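Local coordinates for putative uncharacterized protein (Bacillus anthracis, PDB 3LNO) that is of unknown function but probably takes part in iron-sulfur cluster assembly, at residues A[11-16]-A[69-74]; A[22-27]-A[56-61]; A[30-35]-A[94-99]; A[43-48]-A[77-82]; A[50-55]-A[85-90]. One frame throughout, in Å; residues are numbered along the deposited sequence.

In the fold
Three contacts are built on the mixed sheet and its helices: interaction 1 joins helices 3-16 and 60-74, interaction 4 pairs strands 46-50 and 81-85 at their starts, and interaction 5 takes up the far end of that pairing. These three are partly buried, whereas interactions 2 and 3 are surface contacts between loops and helix ends. Interactions 1 and 4 touch through a K12 to E77 salt bridge and leucine packing, while L34 ties interaction 3 to T51 of interaction 5. Chemistry follows place: backbone ladder and asparagine bonds in 43-48/77-82, an aromatic face in 50-55/85-90, a bridging water in 11-16/69-74, and van der Waals contact round a carboxylate in 22-27/56-61.

Interaction 1: A[11-16]-A[69-74]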
# COMPACT_ATOMS: atom_id res chain seq x y z
N ASN A 11 -6.78 8.26 -4.82
CA ASN A 11 -5.97 7.83 -5.94
C ASN A 11 -4.54 8.38 -5.75
O ASN A 11 -3.55 7.68 -5.97
CB ASN A 11 -6.60 8.34 -7.23
CG ASN A 11 -5.86 7.87 -8.44
OD1 ASN A 11 -5.71 6.67 -8.66
ND2 ASN A 11 -5.35 8.81 -9.23
N LYS A 12 -4.44 9.63 -5.34
CA LYS A 12 -3.13 10.23 -5.09
C LYS A 12 -2.38 9.47 -4.00
O LYS A 12 -1.20 9.16 -4.13
CB LYS A 12 -3.30 11.70 -4.70
CG LYS A 12 -1.97 12.38 -4.37
CD LYS A 12 -2.22 13.81 -3.91
CE LYS A 12 -0.99 14.68 -4.11
NZ LYS A 12 -1.18 16.08 -3.57
N LEU A 13 -3.07 9.14 -2.91
CA LEU A 13 -2.43 8.37 -1.85
C LEU A 13 -1.94 7.04 -2.37
O LEU A 13 -0.84 6.59 -2.03
CB LEU A 13 -3.37 8.15 -0.67
CG LEU A 13 -3.79 9.36 0.18
CD1 LEU A 13 -4.84 8.92 1.20
CD2 LEU A 13 -2.61 9.94 0.90
N TYR A 14 -2.75 6.37 -3.19
CA TYR A 14 -2.39 5.02 -3.64
C TYR A 14 -1.14 5.07 -4.54
O TYR A 14 -0.25 4.23 -4.42
CB TYR A 14 -3.58 4.39 -4.39
CG TYR A 14 -3.39 2.98 -4.91
CD1 TYR A 14 -3.72 1.88 -4.12
CD2 TYR A 14 -2.90 2.75 -6.20
CE1 TYR A 14 -3.57 0.60 -4.58
CE2 TYR A 14 -2.72 1.46 -6.67
CZ TYR A 14 -3.08 0.39 -5.87
OH TYR A 14 -2.92 -0.88 -6.34
N ALA A 15 -1.08 6.06 -5.41
CA ALA A 15 0.07 6.22 -6.31
C ALA A 15 1.35 6.45 -5.51
O ALA A 15 2.42 5.97 -5.87
CB ALA A 15 -0.16 7.42 -7.34
N ASN A 16 1.24 7.17 -4.41
CA ASN A 16 2.45 7.43 -3.63
C ASN A 16 2.96 6.19 -2.88
O ASN A 16 4.13 6.14 -2.48
CB ASN A 16 2.23 8.61 -2.68
CG ASN A 16 2.47 9.93 -3.37
OD1 ASN A 16 3.59 10.43 -3.39
ND2 ASN A 16 1.41 10.49 -3.97
N LYS A 69 5.54 7.07 6.98
CA LYS A 69 6.55 8.04 6.59
C LYS A 69 6.34 8.51 5.15
O LYS A 69 6.40 9.72 4.85
CB LYS A 69 7.94 7.42 6.72
CG LYS A 69 9.07 8.36 6.29
CD LYS A 69 10.44 7.93 6.85
CE LYS A 69 11.04 6.74 6.09
NZ LYS A 69 12.47 6.49 6.48
N VAL A 70 6.09 7.57 4.24
CA VAL A 70 6.02 7.96 2.84
C VAL A 70 4.82 8.88 2.63
O VAL A 70 4.94 9.95 2.02
CB VAL A 70 5.96 6.74 1.90
CG1 VAL A 70 5.27 7.12 0.56
CG2 VAL A 70 7.37 6.18 1.67
N LEU A 71 3.67 8.50 3.16
CA LEU A 71 2.48 9.31 2.91
C LEU A 71 2.58 10.66 3.61
O LEU A 71 2.26 11.69 3.01
CB LEU A 71 1.21 8.55 3.28
CG LEU A 71 0.95 7.30 2.46
CD1 LEU A 71 -0.37 6.68 2.88
CD2 LEU A 71 0.92 7.61 0.93
N SER A 72 3.05 10.69 4.86
CA SER A 72 3.09 11.96 5.58
C SER A 72 4.11 12.89 4.93
O SER A 72 3.91 14.11 4.87
CB SER A 72 3.43 11.75 7.07
OG SER A 72 4.70 11.14 7.23
N THR A 73 5.19 12.32 4.43
CA THR A 73 6.21 13.12 3.78
C THR A 73 5.80 13.55 2.37
O THR A 73 5.94 14.72 2.01
CB THR A 73 7.52 12.35 3.70
OG1 THR A 73 7.89 11.94 5.03
CG2 THR A 73 8.60 13.21 3.08
N ASN A 74 5.30 12.61 1.58
CA ASN A 74 5.05 12.89 0.16
C ASN A 74 3.69 13.49 -0.12
O ASN A 74 3.51 14.17 -1.13
CB ASN A 74 5.36 11.64 -0.69
CG ASN A 74 6.85 11.27 -0.64
OD1 ASN A 74 7.65 11.98 -0.04
ND2 ASN A 74 7.24 10.18 -1.29
O HOH W 1 5.53 8.62 -2.55
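L71 lays its CD2 methyl against the backbone of L13 and the side chain of N16, 3.6 Å from L13 O and close to N16 CB. The contact belongs to a two-layer alpha/beta fold: helices 3-16 and 60-74 lie on one face of the mixed sheet, as seen from L13 packing on A46 and L71 on I48 and I81. The axes of the two short segments approach to 10.1 Å with their N-to-C directions 122° apart, so the helices meet over a short length, chiefly at N16. On the sheet side the leucines meet methyl to methyl, L13 CD2 to L71 CD2 at 4.2 Å, and V75 closes in beside L13 and N16.

V70 supplies the next contact. Its CG1 is anti to the backbone N and reaches the backbone O of N16, 3.4 Å away. The amide of N16 is fixed in rotation by its own helix: ND2 donates to K12 O at 2.9 Å in a nearly straight bond, with that oxygen in the amide plane. K12 O also accepts from N16 N, and the two donors come from opposite faces of the carbonyl plane. With ND2 so bonded, OD1 faces helix 60-74, where a water also holds it and where it lies 3.4 Å from N74 CB; the N16 and N74 amide planes are 62° apart. That water joins the helices at this edge, donating to both N16 O and N16 OD1 while accepting from N74 ND2 at 2.6 Å.

Interaction 2: A[22-27]-A[56-61]; sequences DPELGV and GCPMAG
E24, whose carboxylate reaches C57, P58 and M59, stands on a turn gathered by the backbone O of D22, which accepts from G26 N at 2.8 Å and, weakly, from L25 N. A second bond shapes the same turn: E24 N donates to D22 OD2 at 3.1 Å, an Asx turn in which the donor sits above the carboxylate plane and the N-H...O angle is 137°. The loop between strands 21-22 and 27-28 is thereby held with P23 and E24 facing the segment that leads into helix 60-74.

That segment forms a type I turn from C57 to A60, with M59 at the N-cap position of the helix. The E24 chain is extended beyond CG, and its two oxygens divide the partners. OE2 approaches the P58 ring at CD, 3.1 Å away, with CG farther off. OE1 comes to 3.5 Å from C57 SG, a sulfur that is anti to its own backbone N. M59, a selenomethionine, crosses beside both loop residues: its CG, anti to the carbonyl carbon (chi1 -67°), lies 3.8 Å from E24 CD and 4.0 Å from P23 CG. Behind this surface contact, M52 packs on C57 and A60, and T53 packs on D22.

The carboxylate oxygens of E24 thus rest on C-H groups of P58 and on the sulfur of C57, which makes this a contact of packing and not of directed bonds.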
# COMPACT_ATOMS: atom_id res chain seq x y z
N ASP A 22 8.66 -3.70 -0.61
CA ASP A 22 8.86 -4.92 0.19
C ASP A 22 10.33 -5.35 0.08
O ASP A 22 10.74 -5.81 -0.98
CB ASP A 22 7.94 -6.06 -0.25
CG ASP A 22 8.15 -7.35 0.57
OD1 ASP A 22 7.33 -8.28 0.45
OD2 ASP A 22 9.11 -7.42 1.35
N PRO A 23 11.11 -5.22 1.16
CA PRO A 23 12.56 -5.43 1.04
C PRO A 23 12.94 -6.83 0.54
O PRO A 23 13.90 -6.97 -0.21
CB PRO A 23 13.07 -5.20 2.46
CG PRO A 23 12.01 -4.40 3.14
CD PRO A 23 10.71 -4.85 2.53
N GLU A 24 12.20 -7.84 0.96
CA GLU A 24 12.51 -9.20 0.54
C GLU A 24 12.31 -9.43 -0.96
O GLU A 24 13.01 -10.24 -1.56
CB GLU A 24 11.67 -10.19 1.35
CG GLU A 24 11.92 -10.09 2.86
CD GLU A 24 10.71 -10.52 3.68
OE1 GLU A 24 9.59 -10.01 3.41
OE2 GLU A 24 10.88 -11.35 4.60
N LEU A 25 11.37 -8.73 -1.58
CA LEU A 25 11.16 -8.94 -3.01
C LEU A 25 11.70 -7.85 -3.91
O LEU A 25 11.77 -8.03 -5.11
CB LEU A 25 9.69 -9.14 -3.32
CG LEU A 25 9.18 -10.50 -2.88
CD1 LEU A 25 7.66 -10.54 -3.01
CD2 LEU A 25 9.86 -11.60 -3.72
N GLY A 26 12.07 -6.71 -3.33
CA GLY A 26 12.53 -5.59 -4.14
C GLY A 26 11.45 -5.02 -5.05
O GLY A 26 11.77 -4.45 -6.09
N VAL A 27 10.19 -5.15 -4.66
CA VAL A 27 9.06 -4.67 -5.46
C VAL A 27 8.15 -3.87 -4.55
O VAL A 27 8.01 -4.21 -3.37
CB VAL A 27 8.31 -5.86 -6.13
CG1 VAL A 27 6.97 -5.43 -6.73
CG2 VAL A 27 9.18 -6.45 -7.23
N GLY A 56 3.82 -15.06 8.29
CA GLY A 56 5.14 -15.08 8.90
C GLY A 56 5.92 -13.79 8.69
O GLY A 56 6.68 -13.37 9.57
N CYS A 57 5.70 -13.16 7.53
CA CYS A 57 6.49 -12.02 7.04
C CYS A 57 7.08 -11.11 8.11
O CYS A 57 6.35 -10.42 8.82
CB CYS A 57 5.69 -11.18 6.05
SG CYS A 57 6.68 -9.87 5.31
N PRO A 58 8.41 -11.08 8.20
CA PRO A 58 9.15 -10.39 9.26
C PRO A 58 9.24 -8.88 9.03
O PRO A 58 9.44 -8.14 9.99
CB PRO A 58 10.56 -11.00 9.15
CG PRO A 58 10.43 -12.15 8.16
CD PRO A 58 9.30 -11.80 7.28
N MSE A 59 9.08 -8.44 7.79
CA MSE A 59 9.20 -7.02 7.45
C MSE A 59 7.91 -6.23 7.71
O MSE A 59 7.81 -5.04 7.40
CB MSE A 59 9.65 -6.85 6.00
CG MSE A 59 11.07 -7.34 5.72
SE MSE A 59 12.42 -6.43 6.81
CE MSE A 59 14.02 -7.46 6.32
N ALA A 60 6.91 -6.87 8.30
CA ALA A 60 5.61 -6.23 8.44
C ALA A 60 5.69 -4.92 9.21
O ALA A 60 5.04 -3.93 8.84
CB ALA A 60 4.61 -7.18 9.10
N GLY A 61 6.47 -4.90 10.28
CA GLY A 61 6.60 -3.70 11.08
C GLY A 61 7.24 -2.57 10.30
O GLY A 61 6.79 -1.44 10.34

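Interaction 3: A[30-35]-A[94-99]; sequences VNLGLV and ERMSRM
S97 N donates to N31 O in the main polar bond between the segments, 2.9 Å long with an N-H...O angle of 172° and with the donor in the carbonyl plane. The same oxygen receives a second, weak bond from S97 OG at 3.5 Å. The hydroxyl is placed by chi1 of 68°, which sets OG between the backbone N and the carbonyl carbon; from there it also caps A100 N, consistent with S97 being the N-cap residue of helix 98-106.

Two C-H...O contacts accompany it. M96 CA approaches N31 O at 3.5 Å, and G33 CA approaches R95 O at the same distance. G33 ends the short helix 29-32 in a Schellman motif, with positive phi and bonds back into the last helical turn. Having no side chain, it allows R95 O to come against its CA, so the helix end and the 3-10 turn at 94-95 meet backbone to backbone. This approach and the bond from S97 N to N31 O join the start of the C-terminal helix to the helix that precedes strand 35-40.

Apolar contact lies beside it. L32 and the selenomethionine M96 run side by side and point the same way, L32 CD2 lying 4.0 Å from M96 SE. M96 CG also rests near L32 O, an oxygen that accepts from W91 NE1.

A water provides the remaining link. It donates to G33 O at 2.7 Å and accepts from R95 NH1 at 3.3 Å, meeting the guanidinium at its edge and in its plane.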
# COMPACT_ATOMS: atom_id res chain seq x y z
N VAL A 30 2.31 -1.72 -3.97
CA VAL A 30 1.27 -1.54 -4.96
C VAL A 30 1.41 -2.60 -6.07
O VAL A 30 0.48 -3.39 -6.32
CB VAL A 30 1.30 -0.09 -5.52
CG1 VAL A 30 0.50 0.02 -6.82
CG2 VAL A 30 0.73 0.87 -4.49
N ASN A 31 2.58 -2.65 -6.70
CA ASN A 31 2.81 -3.65 -7.75
C ASN A 31 2.74 -5.09 -7.24
O ASN A 31 2.37 -5.99 -7.98
CB ASN A 31 4.09 -3.36 -8.55
CG ASN A 31 3.90 -2.22 -9.54
OD1 ASN A 31 4.35 -1.10 -9.30
ND2 ASN A 31 3.21 -2.49 -10.67
N LEU A 32 3.03 -5.30 -5.95
CA LEU A 32 2.85 -6.64 -5.41
C LEU A 32 1.39 -7.06 -5.25
O LEU A 32 1.10 -8.25 -5.14
CB LEU A 32 3.54 -6.80 -4.06
CG LEU A 32 5.03 -7.14 -4.12
CD1 LEU A 32 5.56 -7.28 -2.71
CD2 LEU A 32 5.28 -8.41 -4.94
N GLY A 33 0.48 -6.10 -5.22
CA GLY A 33 -0.91 -6.42 -4.95
C GLY A 33 -1.22 -6.50 -3.46
O GLY A 33 -2.23 -7.12 -3.07
N LEU A 34 -0.37 -5.92 -2.62
CA LEU A 34 -0.60 -5.99 -1.16
C LEU A 34 -1.62 -5.00 -0.65
O LEU A 34 -2.16 -5.20 0.44
CB LEU A 34 0.68 -5.81 -0.35
CG LEU A 34 1.79 -6.83 -0.59
CD1 LEU A 34 2.96 -6.47 0.27
CD2 LEU A 34 1.27 -8.25 -0.28
N VAL A 35 -1.87 -3.92 -1.40
CA VAL A 35 -2.78 -2.88 -0.96
C VAL A 35 -4.21 -3.16 -1.44
O VAL A 35 -4.50 -3.12 -2.65
CB VAL A 35 -2.34 -1.49 -1.41
CG1 VAL A 35 -3.20 -0.43 -0.75
CG2 VAL A 35 -0.87 -1.23 -1.06
N GLU A 94 -0.88 -14.26 -7.84
CA GLU A 94 -1.84 -13.90 -8.88
C GLU A 94 -2.25 -12.45 -8.79
O GLU A 94 -2.63 -11.86 -9.80
CB GLU A 94 -3.09 -14.78 -8.85
CG GLU A 94 -2.93 -16.15 -9.51
CD GLU A 94 -4.27 -16.93 -9.60
OE1 GLU A 94 -5.01 -17.01 -8.59
OE2 GLU A 94 -4.58 -17.48 -10.69
N ARG A 95 -2.11 -11.86 -7.61
CA ARG A 95 -2.44 -10.44 -7.36
C ARG A 95 -1.37 -9.45 -7.84
O ARG A 95 -1.56 -8.22 -7.87
CB ARG A 95 -2.69 -10.21 -5.86
CG ARG A 95 -3.95 -10.85 -5.37
CD ARG A 95 -4.19 -10.52 -3.91
NE ARG A 95 -5.38 -11.20 -3.44
CZ ARG A 95 -6.60 -10.68 -3.50
NH1 ARG A 95 -6.79 -9.46 -3.99
NH2 ARG A 95 -7.63 -11.39 -3.06
N MSE A 96 -0.23 -9.96 -8.26
CA MSE A 96 0.82 -9.05 -8.74
C MSE A 96 0.45 -8.35 -10.06
O MSE A 96 -0.25 -8.93 -10.89
CB MSE A 96 2.07 -9.86 -8.91
CG MSE A 96 2.58 -10.28 -7.55
SE MSE A 96 4.33 -11.12 -7.67
CE MSE A 96 4.39 -11.85 -9.45
N SER A 97 0.92 -7.12 -10.26
CA SER A 97 0.72 -6.43 -11.55
C SER A 97 1.47 -7.09 -12.71
O SER A 97 2.35 -7.91 -12.50
CB SER A 97 1.21 -4.97 -11.44
OG SER A 97 2.63 -4.93 -11.29
N ARG A 98 1.15 -6.67 -13.95
CA ARG A 98 1.85 -7.15 -15.14
C ARG A 98 3.36 -6.93 -14.99
O ARG A 98 4.14 -7.82 -15.26
CB ARG A 98 1.30 -6.42 -16.39
CG ARG A 98 2.06 -6.63 -17.76
CD ARG A 98 1.51 -5.68 -18.84
NE ARG A 98 1.59 -4.27 -18.42
CZ ARG A 98 2.66 -3.48 -18.63
NH1 ARG A 98 2.65 -2.24 -18.17
NH2 ARG A 98 3.74 -3.94 -19.28
N MSE A 99 3.78 -5.74 -14.55
CA MSE A 99 5.23 -5.48 -14.42
C MSE A 99 5.90 -6.31 -13.33
O MSE A 99 7.06 -6.74 -13.49
CB MSE A 99 5.54 -3.98 -14.22
CG MSE A 99 5.42 -3.16 -15.53
SE MSE A 99 6.65 -3.85 -16.91
CE MSE A 99 8.34 -3.65 -15.89
O HOH W 2 -4.47 -7.19 -4.52

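Interaction 4: A[43-48]-A[77-82]; sequences NNNAVI and EVNEIE
E77 offers its backbone O to N44 ND2 at 3.1 Å; the oxygen lies in the plane of the N44 amide, whereas the donor stands above the carbonyl plane. The E77 carboxylate is engaged elsewhere, by a salt bridge from OE2 to K12. V78 follows with its CG2 methyl, anti to the backbone N, packed 3.9 Å from A46 CB and also near N44 O.

N79 bonds twice to the turn before strand 46-50. Its ND2 donates to N43 O at 2.7 Å, and its backbone N to N44 O at 2.8 Å. At E80 the donor is again the main chain: E80 N reaches N45 OD1 at 2.9 Å, in the plane of the side-chain carbonyl and on a lone pair, so an asparagine side chain stands in for a backbone acceptor just before the regular ladder. E80 O then accepts from A46 N at 2.7 Å.

Here the parallel pairing begins, joining the two strands of the beta-alpha-beta unit made by strand 46-50, helix 60-74 and strand 81-85. I81 pairs with A46, both facing the helices, and its CG2 lies 3.9 Å from I48 CD1. E82 pairs with V47 on the other face. E82 N donates to A46 O, and E82 O accepts from I48 N at 2.8 Å, nearly in line with the carbonyl bond.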
# COMPACT_ATOMS: atom_id res chain seq x y z
N ASN A 43 -12.04 15.01 5.84
CA ASN A 43 -10.93 15.73 6.48
C ASN A 43 -9.54 15.17 6.15
O ASN A 43 -8.58 15.44 6.87
CB ASN A 43 -11.14 15.75 8.00
CG ASN A 43 -12.37 16.55 8.40
OD1 ASN A 43 -12.51 17.71 8.02
ND2 ASN A 43 -13.28 15.92 9.14
N ASN A 44 -9.46 14.37 5.09
CA ASN A 44 -8.17 13.84 4.62
C ASN A 44 -7.51 12.86 5.59
O ASN A 44 -6.31 12.60 5.53
CB ASN A 44 -7.19 14.97 4.26
CG ASN A 44 -7.45 15.54 2.86
OD1 ASN A 44 -8.45 15.23 2.23
ND2 ASN A 44 -6.53 16.36 2.37
N ASN A 45 -8.32 12.31 6.49
CA ASN A 45 -7.91 11.18 7.30
C ASN A 45 -8.01 9.92 6.46
O ASN A 45 -9.06 9.64 5.89
CB ASN A 45 -8.87 11.06 8.48
CG ASN A 45 -8.78 12.24 9.40
OD1 ASN A 45 -7.68 12.71 9.74
ND2 ASN A 45 -9.93 12.73 9.85
N ALA A 46 -6.92 9.16 6.43
CA ALA A 46 -6.79 8.05 5.51
C ALA A 46 -6.68 6.71 6.24
O ALA A 46 -6.02 6.61 7.29
CB ALA A 46 -5.58 8.28 4.60
N VAL A 47 -7.33 5.69 5.67
CA VAL A 47 -7.25 4.31 6.14
C VAL A 47 -6.72 3.44 4.98
O VAL A 47 -7.36 3.31 3.95
CB VAL A 47 -8.60 3.74 6.58
CG1 VAL A 47 -8.42 2.30 7.07
CG2 VAL A 47 -9.29 4.63 7.70
N ILE A 48 -5.52 2.89 5.16
CA ILE A 48 -4.93 1.98 4.19
C ILE A 48 -5.10 0.55 4.71
O ILE A 48 -4.59 0.22 5.77
CB ILE A 48 -3.42 2.28 4.00
CG1 ILE A 48 -3.22 3.64 3.33
CG2 ILE A 48 -2.77 1.23 3.08
CD1 ILE A 48 -3.14 4.71 4.28
N GLU A 77 -0.69 16.97 2.84
CA GLU A 77 -2.06 17.34 3.17
C GLU A 77 -2.87 16.18 3.77
O GLU A 77 -4.04 16.37 4.15
CB GLU A 77 -2.79 17.98 1.96
CG GLU A 77 -3.20 17.02 0.82
CD GLU A 77 -2.07 16.73 -0.16
OE1 GLU A 77 -0.88 16.76 0.26
OE2 GLU A 77 -2.37 16.46 -1.36
N VAL A 78 -2.29 14.98 3.84
CA VAL A 78 -2.99 13.90 4.53
C VAL A 78 -3.01 14.20 6.04
O VAL A 78 -2.06 14.78 6.57
CB VAL A 78 -2.35 12.50 4.27
CG1 VAL A 78 -1.03 12.35 5.01
CG2 VAL A 78 -3.28 11.39 4.71
N ASN A 79 -4.09 13.84 6.73
CA ASN A 79 -4.11 13.98 8.19
C ASN A 79 -3.87 12.67 8.89
O ASN A 79 -2.73 12.22 8.93
CB ASN A 79 -5.35 14.73 8.67
CG ASN A 79 -5.26 16.20 8.30
OD1 ASN A 79 -4.19 16.81 8.45
ND2 ASN A 79 -6.33 16.75 7.74
N GLU A 80 -4.91 12.02 9.39
CA GLU A 80 -4.65 10.73 10.01
C GLU A 80 -4.21 9.69 9.00
O GLU A 80 -4.72 9.62 7.88
CB GLU A 80 -5.86 10.22 10.76
CG GLU A 80 -5.53 9.12 11.77
CD GLU A 80 -6.79 8.61 12.44
OE1 GLU A 80 -7.87 9.19 12.17
OE2 GLU A 80 -6.72 7.63 13.21
N ILE A 81 -3.24 8.88 9.40
CA ILE A 81 -2.92 7.71 8.61
C ILE A 81 -3.05 6.45 9.44
O ILE A 81 -2.24 6.19 10.33
CB ILE A 81 -1.50 7.73 8.09
CG1 ILE A 81 -1.24 9.04 7.36
CG2 ILE A 81 -1.30 6.50 7.19
CD1 ILE A 81 0.19 9.30 7.07
N GLU A 82 -4.05 5.64 9.11
CA GLU A 82 -4.21 4.35 9.75
C GLU A 82 -3.84 3.24 8.77
O GLU A 82 -4.30 3.25 7.62
CB GLU A 82 -5.67 4.15 10.13
CG GLU A 82 -6.09 4.78 11.39
CD GLU A 82 -7.44 4.24 11.84
OE1 GLU A 82 -8.46 4.91 11.55
OE2 GLU A 82 -7.47 3.15 12.46
O HOH W 3 -7.74 7.51 9.56

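Interaction 5: A[50-55]-A[85-90]; sequences MTMTSI and VVWNPP
I55 sets its CD1 methyl over one face of the W87 indole, a CH-pi contact 3.6 Å from the centroid of the five-membered ring and 26° off the ring normal. The packing is tight: the same methyl is 3.2 Å from W87 CD2. On the opposite face V85 CG1 lies 3.6 Å above the ring plane, offset toward the rim, so the indole is layered between a valine of its own segment and an isoleucine from the other segment. The selenomethionine M52 approaches obliquely at the six-membered ring, CG to W87 CH2 at 3.7 Å; chi2 (-73°) then turns SE aside, and CE beyond it lies 4.2 Å from V85 CG2. Helix 60-74 backs this group, with I63 touching M50 and M52 and V64 touching V85.

The contact lies at the far end of the parallel pairing of 46-50 with 81-85, at the M50-V85 bridge, where both side chains are on the face toward helix 60-74. Here V86 N donates to M50 O at 2.7 Å with an N-H...O angle of 162°. M50 O also lies 3.2 Å from V85 CA, a C-H...O contact.

Farther out, T51 takes up the polar pairing with its side chain. OG1, anti to the backbone N, donates to V86 O at 2.7 Å while lying obliquely to the W87 ring near CE3. The backbone of T51 bonds to L34, and past W87 a cis peptide precedes P89, whose O bonds to Y36 OH of strand 35-40.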
# COMPACT_ATOMS: atom_id res chain seq x y z
N MSE A 50 -4.19 -3.33 4.03
CA MSE A 50 -3.26 -4.10 3.25
C MSE A 50 -2.99 -5.43 3.91
O MSE A 50 -3.40 -5.68 5.06
CB MSE A 50 -1.96 -3.31 3.08
CG MSE A 50 -1.18 -3.14 4.38
SE MSE A 50 0.44 -2.05 4.06
CE MSE A 50 1.39 -3.19 2.77
N THR A 51 -2.31 -6.31 3.18
CA THR A 51 -1.87 -7.58 3.76
C THR A 51 -0.36 -7.73 3.55
O THR A 51 0.29 -6.79 3.10
CB THR A 51 -2.63 -8.75 3.16
OG1 THR A 51 -2.38 -9.91 3.95
CG2 THR A 51 -2.19 -9.00 1.71
N MSE A 52 0.22 -8.86 3.93
CA MSE A 52 1.64 -9.13 3.68
C MSE A 52 1.73 -10.36 2.80
O MSE A 52 0.73 -11.04 2.57
CB MSE A 52 2.37 -9.39 4.98
CG MSE A 52 2.29 -8.22 5.95
SE MSE A 52 3.44 -6.81 5.29
CE MSE A 52 2.33 -5.31 5.88
N THR A 53 2.93 -10.68 2.32
CA THR A 53 3.05 -11.87 1.48
C THR A 53 2.78 -13.19 2.22
O THR A 53 2.43 -14.19 1.59
CB THR A 53 4.41 -11.94 0.78
OG1 THR A 53 5.46 -11.90 1.76
CG2 THR A 53 4.57 -10.77 -0.15
N SER A 54 2.93 -13.18 3.54
CA SER A 54 2.75 -14.37 4.39
C SER A 54 2.54 -13.91 5.82
O SER A 54 3.10 -12.89 6.23
CB SER A 54 4.00 -15.27 4.36
OG SER A 54 5.15 -14.54 4.79
N ILE A 55 1.72 -14.64 6.58
CA ILE A 55 1.53 -14.33 7.99
C ILE A 55 2.88 -14.23 8.70
O ILE A 55 3.05 -13.39 9.59
CB ILE A 55 0.67 -15.39 8.70
CG1 ILE A 55 -0.73 -15.42 8.10
CG2 ILE A 55 0.56 -15.05 10.18
CD1 ILE A 55 -1.70 -14.55 8.85
N VAL A 85 -3.66 -3.99 8.82
CA VAL A 85 -3.11 -5.17 8.16
C VAL A 85 -4.09 -6.35 8.31
O VAL A 85 -4.43 -6.75 9.43
CB VAL A 85 -1.78 -5.52 8.79
CG1 VAL A 85 -1.26 -6.80 8.23
CG2 VAL A 85 -0.78 -4.35 8.59
N VAL A 86 -4.58 -6.89 7.20
CA VAL A 86 -5.57 -7.96 7.28
C VAL A 86 -5.02 -9.21 6.62
O VAL A 86 -3.97 -9.16 5.99
CB VAL A 86 -6.94 -7.54 6.68
CG1 VAL A 86 -7.48 -6.31 7.41
CG2 VAL A 86 -6.84 -7.28 5.19
N TRP A 87 -5.70 -10.33 6.81
CA TRP A 87 -5.23 -11.61 6.32
C TRP A 87 -6.30 -12.27 5.44
O TRP A 87 -6.14 -13.40 4.98
CB TRP A 87 -4.84 -12.50 7.50
CG TRP A 87 -3.80 -11.81 8.31
CD1 TRP A 87 -3.95 -11.25 9.55
CD2 TRP A 87 -2.44 -11.54 7.91
NE1 TRP A 87 -2.77 -10.67 9.94
CE2 TRP A 87 -1.83 -10.83 8.95
CE3 TRP A 87 -1.70 -11.82 6.76
CZ2 TRP A 87 -0.51 -10.40 8.89
CZ3 TRP A 87 -0.38 -11.40 6.69
CH2 TRP A 87 0.19 -10.68 7.75
N ASN A 88 -7.38 -11.53 5.21
CA ASN A 88 -8.49 -12.05 4.43
C ASN A 88 -9.02 -11.02 3.47
O ASN A 88 -9.35 -9.91 3.88
CB ASN A 88 -9.63 -12.45 5.36
CG ASN A 88 -9.78 -13.93 5.48
OD1 ASN A 88 -10.13 -14.61 4.50
ND2 ASN A 88 -9.50 -14.46 6.66
N PRO A 89 -9.10 -11.37 2.17
CA PRO A 89 -8.65 -12.62 1.56
C PRO A 89 -7.11 -12.72 1.55
O PRO A 89 -6.40 -11.72 1.65
CB PRO A 89 -9.15 -12.47 0.10
CG PRO A 89 -9.01 -10.98 -0.12
CD PRO A 89 -9.59 -10.42 1.16
N PRO A 90 -6.59 -13.93 1.41
CA PRO A 90 -5.15 -14.10 1.58
C PRO A 90 -4.43 -13.64 0.33
O PRO A 90 -4.92 -13.84 -0.77
CB PRO A 90 -5.00 -15.62 1.73
CG PRO A 90 -6.39 -16.21 1.59
CD PRO A 90 -7.26 -15.17 1.00